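Local coordinates for protein SusD homolog (Bacteroides thetaiotaomicron VPI-5482, PDB 3IV0) that probably binds glycans at the outer membrane as a SusD-family lipoprotein, handing them to a partner transporter for uptake, at residues N71-L76 with W459-H464; A414-R419 with T436-N441; S32-T37 with F274-M279. All blocks are in the same frame, centred on the assembly; numbering follows the deposited sequence.

Contact 1 (N71-L76 with W459-H464)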
loop_
_atom_site.group_PDB
_atom_site.type_symbol
_atom_site.label_atom_id
_atom_site.label_comp_id
_atom_site.label_asym_id
_atom_site.label_seq_id
_atom_site.Cartn_x
_atom_site.Cartn_y
_atom_site.Cartn_z
ATOM N N ASN A 71 7.402 -15.055 9.375
ATOM C CA ASN A 71 7.332 -15.551 8.009
ATOM C C ASN A 71 7.023 -17.048 7.928
ATOM O O ASN A 71 7.416 -17.717 6.966
ATOM C CB ASN A 71 8.600 -15.180 7.216
ATOM C CG ASN A 71 8.412 -15.297 5.718
ATOM O OD1 ASN A 71 7.345 -14.924 5.201
ATOM N ND2 ASN A 71 9.386 -15.859 5.013
ATOM N N ASP A 72 6.230 -17.538 8.892
ATOM C CA ASP A 72 5.815 -18.934 8.939
ATOM C C ASP A 72 4.512 -19.078 8.176
ATOM O O ASP A 72 3.454 -19.413 8.753
ATOM C CB ASP A 72 5.644 -19.361 10.410
ATOM C CG ASP A 72 5.702 -20.890 10.632
ATOM O OD1 ASP A 72 5.608 -21.731 9.698
ATOM O OD2 ASP A 72 5.800 -21.242 11.836
HETATM N N MSE A 73 4.591 -18.853 6.860
HETATM C CA MSE A 73 3.382 -18.713 6.085
HETATM C C MSE A 73 2.746 -20.066 5.859
HETATM O O MSE A 73 1.520 -20.168 5.648
HETATM C CB MSE A 73 3.665 -17.967 4.755
HETATM C CG MSE A 73 4.418 -16.705 4.891
HETATM SE SE MSE A 73 3.457 -15.432 6.073
HETATM C CE MSE A 73 2.171 -14.822 4.752
ATOM N N GLY A 74 3.526 -21.136 5.899
ATOM C CA GLY A 74 2.973 -22.466 5.783
ATOM C C GLY A 74 2.140 -22.826 7.009
ATOM O O GLY A 74 1.085 -23.473 6.898
ATOM N N GLU A 75 2.580 -22.411 8.187
ATOM C CA GLU A 75 1.811 -22.709 9.402
ATOM C C GLU A 75 0.583 -21.808 9.433
ATOM O O GLU A 75 -0.468 -22.197 9.932
ATOM C CB GLU A 75 2.628 -22.523 10.692
ATOM C CG GLU A 75 3.839 -23.413 10.846
ATOM C CD GLU A 75 3.504 -24.893 10.973
ATOM O OE1 GLU A 75 2.303 -25.281 10.952
ATOM O OE2 GLU A 75 4.472 -25.681 11.104
ATOM N N LEU A 76 0.692 -20.590 8.938
ATOM C CA LEU A 76 -0.489 -19.725 8.778
ATOM C C LEU A 76 -1.558 -20.440 7.902
ATOM O O LEU A 76 -2.724 -20.512 8.280
ATOM C CB LEU A 76 -0.084 -18.406 8.146
ATOM C CG LEU A 76 -1.176 -17.326 7.998
ATOM C CD1 LEU A 76 -1.569 -16.806 9.363
ATOM C CD2 LEU A 76 -0.695 -16.174 7.102
ATOM N N TRP A 459 9.539 -14.827 0.056
ATOM C CA TRP A 459 8.875 -13.516 0.255
ATOM C C TRP A 459 7.419 -13.531 -0.250
ATOM O O TRP A 459 6.683 -12.592 0.035
ATOM C CB TRP A 459 9.670 -12.405 -0.425
ATOM C CG TRP A 459 9.800 -12.567 -1.883
ATOM C CD1 TRP A 459 10.805 -13.172 -2.535
ATOM C CD2 TRP A 459 8.892 -12.102 -2.916
ATOM N NE1 TRP A 459 10.601 -13.138 -3.884
ATOM C CE2 TRP A 459 9.431 -12.472 -4.145
ATOM C CE3 TRP A 459 7.680 -11.402 -2.907
ATOM C CZ2 TRP A 459 8.811 -12.162 -5.381
ATOM C CZ3 TRP A 459 7.111 -11.080 -4.095
ATOM C CH2 TRP A 459 7.640 -11.484 -5.304
ATOM N N THR A 460 7.013 -14.567 -0.987
ATOM C CA THR A 460 5.640 -14.640 -1.513
ATOM C C THR A 460 4.696 -15.245 -0.487
ATOM O O THR A 460 5.137 -15.893 0.459
ATOM C CB THR A 460 5.546 -15.493 -2.772
ATOM O OG1 THR A 460 5.856 -16.867 -2.443
ATOM C CG2 THR A 460 6.464 -14.934 -3.874
ATOM N N TRP A 461 3.394 -15.003 -0.668
ATOM C CA TRP A 461 2.339 -15.761 -0.017
ATOM C C TRP A 461 2.151 -17.116 -0.688
ATOM O O TRP A 461 2.289 -17.222 -1.874
ATOM C CB TRP A 461 1.004 -14.973 -0.085
ATOM C CG TRP A 461 0.929 -13.860 0.880
ATOM C CD1 TRP A 461 1.608 -12.687 0.824
ATOM C CD2 TRP A 461 0.186 -13.828 2.118
ATOM N NE1 TRP A 461 1.301 -11.910 1.904
ATOM C CE2 TRP A 461 0.433 -12.587 2.721
ATOM C CE3 TRP A 461 -0.712 -14.715 2.737
ATOM C CZ2 TRP A 461 -0.123 -12.228 3.939
ATOM C CZ3 TRP A 461 -1.259 -14.373 3.924
ATOM C CH2 TRP A 461 -0.966 -13.143 4.528
ATOM N N PRO A 462 1.764 -18.141 0.103
ATOM C CA PRO A 462 1.274 -19.342 -0.524
ATOM C C PRO A 462 0.087 -19.031 -1.415
ATOM O O PRO A 462 -0.677 -18.130 -1.089
ATOM C CB PRO A 462 0.835 -20.215 0.664
ATOM C CG PRO A 462 1.575 -19.649 1.868
ATOM C CD PRO A 462 1.686 -18.194 1.568
ATOM N N ILE A 463 -0.054 -19.787 -2.486
ATOM C CA ILE A 463 -1.226 -19.714 -3.362
ATOM C C ILE A 463 -2.210 -20.792 -2.909
ATOM O O ILE A 463 -1.867 -21.973 -2.886
ATOM C CB ILE A 463 -0.818 -19.904 -4.806
ATOM C CG1 ILE A 463 -0.024 -18.676 -5.275
ATOM C CG2 ILE A 463 -2.061 -20.111 -5.729
ATOM C CD1 ILE A 463 0.700 -18.863 -6.610
ATOM N N HIS A 464 -3.420 -20.376 -2.542
ATOM C CA HIS A 464 -4.458 -21.309 -2.104
ATOM C C HIS A 464 -4.878 -22.249 -3.224
ATOM O O HIS A 464 -4.922 -21.891 -4.386
ATOM C CB HIS A 464 -5.647 -20.474 -1.637
ATOM C CG HIS A 464 -6.679 -21.239 -0.865
ATOM N ND1 HIS A 464 -7.668 -21.985 -1.471
ATOM C CD2 HIS A 464 -6.857 -21.370 0.467
ATOM C CE1 HIS A 464 -8.428 -22.525 -0.530
ATOM N NE2 HIS A 464 -7.960 -22.165 0.655
#
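The backbones of 71-76 and 459-464 come nearest at Met73 and Trp461, whose CA atoms stand 6.9 Å apart, so the first turn of helix 73-79 meets an irregular loop through side chains. Met73, a selenomethionine, makes the central contact. Its chain is bent at both chi2 (-59°) and chi3 (-79°), which folds the terminal methyl CE over one face of the Trp461 indole, above the centre of the six-membered ring, in a CH-pi contact. The selenium stands behind the methyl, with SE 5.1 Å from the centroid of that ring, as in a Met-aromatic pair. Nearer the backbone, Met73 CB rests against the pyrrolidine of Pro462, 3.8 Å from its CD. Leu76, one turn further along, brings CD2 obliquely to the outer end of the indole, 3.7 Å from Trp461 CZ3.

The chain turns sharply from one helix into the next here: Asn71 closes helix 63-69 in a Schellman motif with positive phi, and Asp72 follows at once as N-cap of helix 73-79. The Asn71 amide then spans to the other side, its ND2 bonding to Ala458 O and its OD1 accepting from Arg51. Arg51 also makes a cation-pi contact with Trp461, whose ring packs in addition on Ala141 and Phe142 of helix 117-142. With an alanine in place of Trp461, Met73 CE and Leu76 CD2 would probably face a gap, and Arg51 would lose this cation-pi partner. The backbone O of Trp461 accepts from the side chain of Asn477.

Contact 2 (A414-R419 with T436-N441)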
loop_
_atom_site.group_PDB
_atom_site.type_symbol
_atom_site.label_atom_id
_atom_site.label_comp_id
_atom_site.label_asym_id
_atom_site.label_seq_id
_atom_site.Cartn_x
_atom_site.Cartn_y
_atom_site.Cartn_z
ATOM N N ALA A 414 19.356 6.691 5.505
ATOM C CA ALA A 414 18.470 7.682 6.110
ATOM C C ALA A 414 17.093 7.674 5.452
ATOM O O ALA A 414 16.087 7.845 6.117
ATOM C CB ALA A 414 19.095 9.116 6.040
ATOM N N ILE A 415 17.073 7.568 4.139
ATOM C CA ILE A 415 15.808 7.588 3.423
ATOM C C ILE A 415 14.999 6.308 3.723
ATOM O O ILE A 415 13.783 6.405 3.958
ATOM C CB ILE A 415 16.045 7.765 1.924
ATOM C CG1 ILE A 415 16.665 9.139 1.619
ATOM C CG2 ILE A 415 14.726 7.557 1.134
ATOM C CD1 ILE A 415 17.341 9.232 0.240
ATOM N N PHE A 416 15.661 5.145 3.756
ATOM C CA PHE A 416 14.976 3.902 4.136
ATOM C C PHE A 416 14.362 4.044 5.524
ATOM O O PHE A 416 13.194 3.749 5.718
ATOM C CB PHE A 416 15.935 2.720 4.125
ATOM C CG PHE A 416 15.384 1.518 4.793
ATOM C CD1 PHE A 416 14.476 0.708 4.145
ATOM C CD2 PHE A 416 15.733 1.211 6.092
ATOM C CE1 PHE A 416 13.919 -0.382 4.810
ATOM C CE2 PHE A 416 15.198 0.112 6.736
ATOM C CZ PHE A 416 14.288 -0.680 6.082
ATOM N N TRP A 417 15.106 4.544 6.497
ATOM C CA TRP A 417 14.602 4.592 7.861
ATOM C C TRP A 417 13.533 5.645 7.983
ATOM O O TRP A 417 12.578 5.495 8.772
ATOM C CB TRP A 417 15.736 4.833 8.868
ATOM C CG TRP A 417 16.597 3.629 9.073
ATOM C CD1 TRP A 417 17.879 3.476 8.697
ATOM C CD2 TRP A 417 16.212 2.406 9.715
ATOM N NE1 TRP A 417 18.328 2.237 9.051
ATOM C CE2 TRP A 417 17.326 1.556 9.677
ATOM C CE3 TRP A 417 15.039 1.954 10.303
ATOM C CZ2 TRP A 417 17.309 0.283 10.222
ATOM C CZ3 TRP A 417 15.030 0.685 10.843
ATOM C CH2 TRP A 417 16.153 -0.131 10.792
ATOM N N GLU A 418 13.649 6.712 7.199
ATOM C CA GLU A 418 12.622 7.728 7.204
ATOM C C GLU A 418 11.287 7.166 6.700
ATOM O O GLU A 418 10.229 7.531 7.198
ATOM C CB GLU A 418 13.017 9.001 6.430
ATOM C CG GLU A 418 12.147 10.218 6.717
ATOM C CD GLU A 418 12.269 10.752 8.127
ATOM O OE1 GLU A 418 13.216 10.361 8.853
ATOM O OE2 GLU A 418 11.408 11.574 8.476
ATOM N N ARG A 419 11.317 6.365 5.643
ATOM C CA ARG A 419 10.083 5.717 5.185
ATOM C C ARG A 419 9.525 4.813 6.272
ATOM O O ARG A 419 8.304 4.748 6.462
ATOM C CB ARG A 419 10.324 4.880 3.908
ATOM C CG ARG A 419 10.419 5.732 2.627
ATOM C CD ARG A 419 10.480 4.924 1.316
ATOM N NE ARG A 419 9.351 4.013 1.148
ATOM C CZ ARG A 419 8.169 4.343 0.644
ATOM N NH1 ARG A 419 7.907 5.589 0.286
ATOM N NH2 ARG A 419 7.205 3.448 0.526
ATOM N N THR A 436 13.785 -3.693 -1.606
ATOM C CA THR A 436 15.148 -3.193 -1.356
ATOM C C THR A 436 16.092 -4.345 -1.027
ATOM O O THR A 436 17.305 -4.111 -0.859
ATOM C CB THR A 436 15.171 -2.186 -0.178
ATOM O OG1 THR A 436 14.703 -2.857 1.007
ATOM C CG2 THR A 436 14.363 -0.928 -0.495
ATOM N N GLY A 437 15.605 -5.571 -0.880
ATOM C CA GLY A 437 16.459 -6.677 -0.438
ATOM C C GLY A 437 16.780 -6.618 1.057
ATOM O O GLY A 437 17.520 -7.456 1.591
ATOM N N LYS A 438 16.207 -5.697 1.776
ATOM C CA LYS A 438 16.533 -5.538 3.176
ATOM C C LYS A 438 15.834 -6.577 4.038
ATOM O O LYS A 438 16.167 -6.715 5.208
ATOM C CB LYS A 438 16.257 -4.107 3.662
ATOM C CG LYS A 438 17.305 -3.131 3.148
ATOM C CD LYS A 438 16.971 -1.698 3.453
ATOM C CE LYS A 438 18.185 -0.794 3.336
ATOM N NZ LYS A 438 18.615 -0.486 1.964
ATOM N N VAL A 439 14.869 -7.308 3.471
ATOM C CA VAL A 439 14.122 -8.328 4.190
ATOM C C VAL A 439 15.005 -9.472 4.662
ATOM O O VAL A 439 14.616 -10.214 5.588
ATOM C CB VAL A 439 12.911 -8.841 3.381
ATOM C CG1 VAL A 439 13.299 -9.811 2.242
ATOM C CG2 VAL A 439 11.837 -9.489 4.316
ATOM N N TYR A 440 16.181 -9.622 4.045
ATOM C CA TYR A 440 17.104 -10.680 4.475
ATOM C C TYR A 440 18.346 -10.090 5.123
ATOM O O TYR A 440 19.354 -10.793 5.259
ATOM C CB TYR A 440 17.455 -11.617 3.309
ATOM C CG TYR A 440 17.941 -10.945 2.072
ATOM C CD1 TYR A 440 19.244 -10.434 2.008
ATOM C CD2 TYR A 440 17.132 -10.828 0.955
ATOM C CE1 TYR A 440 19.692 -9.831 0.898
ATOM C CE2 TYR A 440 17.581 -10.215 -0.190
ATOM C CZ TYR A 440 18.891 -9.735 -0.210
ATOM O OH TYR A 440 19.389 -9.090 -1.305
ATOM N N ASN A 441 18.265 -8.855 5.619
ATOM C CA ASN A 441 19.394 -8.169 6.230
ATOM C C ASN A 441 19.037 -7.748 7.647
ATOM O O ASN A 441 18.199 -6.884 7.858
ATOM C CB ASN A 441 19.772 -6.958 5.362
ATOM C CG ASN A 441 21.085 -6.336 5.758
ATOM O OD1 ASN A 441 21.468 -6.351 6.930
ATOM N ND2 ASN A 441 21.755 -5.731 4.778
#
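Lys438 lays its aliphatic chain over one face of Phe416, the two side chains running past each other in opposite directions. From the short 3-10 segment 438-439, CB points toward helix 408-422 and passes Thr436 OG1 at 3.3 Å. CG is still short of the ring, 4.7 Å from Phe416 CE1. The main touch is made by CD, which sits 3.5 Å from Phe416 CD1, over the face but displaced toward that rim; this is a CH-pi contact. CE continues across the same ring, 3.9 Å from Phe416 CG. A bend at chi4 (75°) then turns the ammonium off this path, and NZ ends 5.2 Å from the ring centroid, too far for more than a weak cation-pi attraction. Tyr444 gives Lys438 a further cation-pi partner and meets Phe416 edge-to-face. Phe416 is also bounded within its own helix, since its CE2 lies 3.8 Å above the plane of the Trp417 indole. The pair packs beside helix 429-436, whose Leu433 touches both Phe416 and Lys438, while Ile415 turns to helices 367-381 and 385-398.

Contact 3 (S32-T37 with F274-M279)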
loop_
_atom_site.group_PDB
_atom_site.type_symbol
_atom_site.label_atom_id
_atom_site.label_comp_id
_atom_site.label_asym_id
_atom_site.label_seq_id
_atom_site.Cartn_x
_atom_site.Cartn_y
_atom_site.Cartn_z
ATOM N N SER A 32 -14.431 -3.842 -5.749
ATOM C CA SER A 32 -13.732 -5.108 -5.694
ATOM C C SER A 32 -12.318 -4.952 -5.150
ATOM O O SER A 32 -11.894 -5.788 -4.348
ATOM C CB SER A 32 -13.697 -5.829 -7.048
ATOM O OG SER A 32 -15.010 -6.263 -7.410
ATOM N N PHE A 33 -11.613 -3.895 -5.531
ATOM C CA PHE A 33 -10.271 -3.677 -4.994
ATOM C C PHE A 33 -10.368 -3.456 -3.489
ATOM O O PHE A 33 -9.544 -3.979 -2.733
ATOM C CB PHE A 33 -9.639 -2.488 -5.668
ATOM C CG PHE A 33 -8.214 -2.272 -5.266
ATOM C CD1 PHE A 33 -7.188 -3.012 -5.856
ATOM C CD2 PHE A 33 -7.888 -1.370 -4.298
ATOM C CE1 PHE A 33 -5.861 -2.801 -5.482
ATOM C CE2 PHE A 33 -6.570 -1.181 -3.921
ATOM C CZ PHE A 33 -5.575 -1.908 -4.516
ATOM N N ARG A 34 -11.350 -2.705 -3.029
ATOM C CA ARG A 34 -11.564 -2.491 -1.613
ATOM C C ARG A 34 -11.846 -3.821 -0.922
ATOM O O ARG A 34 -11.357 -4.082 0.187
ATOM C CB ARG A 34 -12.710 -1.526 -1.397
ATOM C CG ARG A 34 -13.122 -1.394 0.060
ATOM C CD ARG A 34 -14.051 -0.245 0.259
ATOM N NE ARG A 34 -15.247 -0.355 -0.563
ATOM C CZ ARG A 34 -16.044 0.668 -0.839
ATOM N NH1 ARG A 34 -15.797 1.871 -0.373
ATOM N NH2 ARG A 34 -17.126 0.453 -1.602
ATOM N N ASN A 35 -12.698 -4.659 -1.504
ATOM C CA ASN A 35 -12.966 -5.968 -0.921
ATOM C C ASN A 35 -11.719 -6.820 -0.789
ATOM O O ASN A 35 -11.555 -7.505 0.235
ATOM C CB ASN A 35 -14.048 -6.699 -1.727
ATOM C CG ASN A 35 -15.434 -6.180 -1.443
ATOM O OD1 ASN A 35 -15.692 -5.609 -0.405
ATOM N ND2 ASN A 35 -16.340 -6.409 -2.402
ATOM N N ALA A 36 -10.873 -6.801 -1.819
ATOM C CA ALA A 36 -9.662 -7.625 -1.829
ATOM C C ALA A 36 -8.651 -7.190 -0.791
ATOM O O ALA A 36 -7.848 -8.020 -0.328
ATOM C CB ALA A 36 -9.032 -7.553 -3.182
ATOM N N THR A 37 -8.623 -5.916 -0.456
ATOM C CA THR A 37 -7.560 -5.352 0.379
ATOM C C THR A 37 -7.941 -5.099 1.820
ATOM O O THR A 37 -7.084 -5.229 2.705
ATOM C CB THR A 37 -7.076 -4.024 -0.226
ATOM O OG1 THR A 37 -8.195 -3.173 -0.444
ATOM C CG2 THR A 37 -6.307 -4.241 -1.531
ATOM N N PHE A 274 -22.480 4.998 5.005
ATOM C CA PHE A 274 -23.017 4.332 3.813
ATOM C C PHE A 274 -22.741 2.825 3.786
ATOM O O PHE A 274 -22.802 2.185 2.720
ATOM C CB PHE A 274 -22.424 4.962 2.558
ATOM N N ASN A 275 -22.441 2.264 4.952
ATOM C CA ASN A 275 -22.230 0.836 5.069
ATOM C C ASN A 275 -21.059 0.367 4.218
ATOM O O ASN A 275 -21.091 -0.703 3.650
ATOM C CB ASN A 275 -23.486 0.071 4.659
ATOM N N GLU A 276 -20.047 1.214 4.078
ATOM C CA GLU A 276 -18.816 0.806 3.394
ATOM C C GLU A 276 -17.741 0.792 4.470
ATOM O O GLU A 276 -17.090 1.814 4.742
ATOM C CB GLU A 276 -18.497 1.783 2.290
ATOM C CG GLU A 276 -19.473 1.677 1.126
ATOM C CD GLU A 276 -19.291 2.769 0.091
ATOM O OE1 GLU A 276 -19.235 3.951 0.485
ATOM O OE2 GLU A 276 -19.229 2.440 -1.123
ATOM N N ILE A 277 -17.638 -0.339 5.141
ATOM C CA ILE A 277 -16.847 -0.472 6.350
ATOM C C ILE A 277 -15.804 -1.545 6.172
ATOM O O ILE A 277 -16.086 -2.659 5.784
ATOM C CB ILE A 277 -17.735 -0.836 7.562
ATOM C CG1 ILE A 277 -18.925 0.121 7.625
ATOM C CG2 ILE A 277 -16.978 -0.750 8.881
ATOM C CD1 ILE A 277 -19.882 -0.131 8.803
ATOM N N PHE A 278 -14.565 -1.197 6.474
ATOM C CA PHE A 278 -13.489 -2.161 6.419
ATOM C C PHE A 278 -13.654 -3.158 7.546
ATOM O O PHE A 278 -14.186 -2.818 8.570
ATOM C CB PHE A 278 -12.149 -1.460 6.589
ATOM C CG PHE A 278 -11.844 -0.369 5.531
ATOM C CD1 PHE A 278 -12.331 -0.425 4.214
ATOM C CD2 PHE A 278 -10.982 0.678 5.866
ATOM C CE1 PHE A 278 -11.986 0.548 3.312
ATOM C CE2 PHE A 278 -10.633 1.650 4.961
ATOM C CZ PHE A 278 -11.135 1.597 3.680
HETATM N N MSE A 279 -13.112 -4.351 7.390
HETATM C CA MSE A 279 -13.020 -5.247 8.522
HETATM C C MSE A 279 -12.195 -4.602 9.615
HETATM O O MSE A 279 -11.165 -3.982 9.336
HETATM C CB MSE A 279 -12.328 -6.520 8.112
HETATM C CG MSE A 279 -13.141 -7.395 7.289
HETATM SE SE MSE A 279 -12.199 -8.985 6.674
HETATM C CE MSE A 279 -11.805 -9.682 8.309
HETATM O O HOH W 1 -16.957 4.433 -2.032
#
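A G1 beta bulge in the loop after strand 264-268, formed where Asn275 and Glu276 both face Asn271, presents Glu276 to Arg34 on helix 19-39. The two side chains cross at about a right angle and form a salt bridge, Arg34 NH2 to Glu276 OE2 at 2.9 Å, with an N-H...O angle of 145°. The bond is far from coplanar: OE2 is met from above the carboxylate plane, 49° out of it, and the guanidinium is tilted away from the line to its partner. This goes with planes 63° apart and a glutamate chain that passes over the guanidinium, Glu276 CB against one face, 3.8 Å from Arg34 NH1.

A water closes a second path between the charges, accepting from Arg34 NH1 at 3.3 Å and donating to Glu276 OE2 at 3.2 Å, so this one oxygen receives both the direct and the bridged bond. Other bonds fix the guanidinium's rotation: NH2 also donates to Asn31 OD1 one turn back, and NH1 to the backbone O of Ala269. Lower on the arginine, the contact becomes apolar. A bend at chi3 turns the guanidinium toward Glu276 and leaves CD at the edge of the Phe278 ring, in its plane, 3.8 Å from CE1. Phe278 and Arg34 both pack on Ile268, the last residue of the strand, and Met279 bonds through its backbone to Met38. The result is a connection laid against helix 19-39 through an ion pair, a ring edge and a backbone bond, consistent with the SusD fold, in which extended loops lie over a TPR-like helical scaffold.

Overall arrangement
The three contacts show how a chain in which helix far outweighs strand is tied together at several scales of sequence separation. Contact 2 is local, its segments 17 residues apart, and lies within the span that contact 1 bridges across 383 residues; their centres are 22 Å apart and their nearest atoms about 5 Å, without touching. Contacts 1 and 3 interleave along the chain, with centres 23 Å apart, so each binds early helices to a later loop. Contacts 2 and 3 follow in series, on opposite sides of the chain's centre, 30 Å between centres. Contacts 1 and 2 are built on aromatic faces, whereas contact 3 pairs a salt bridge with a ring edge.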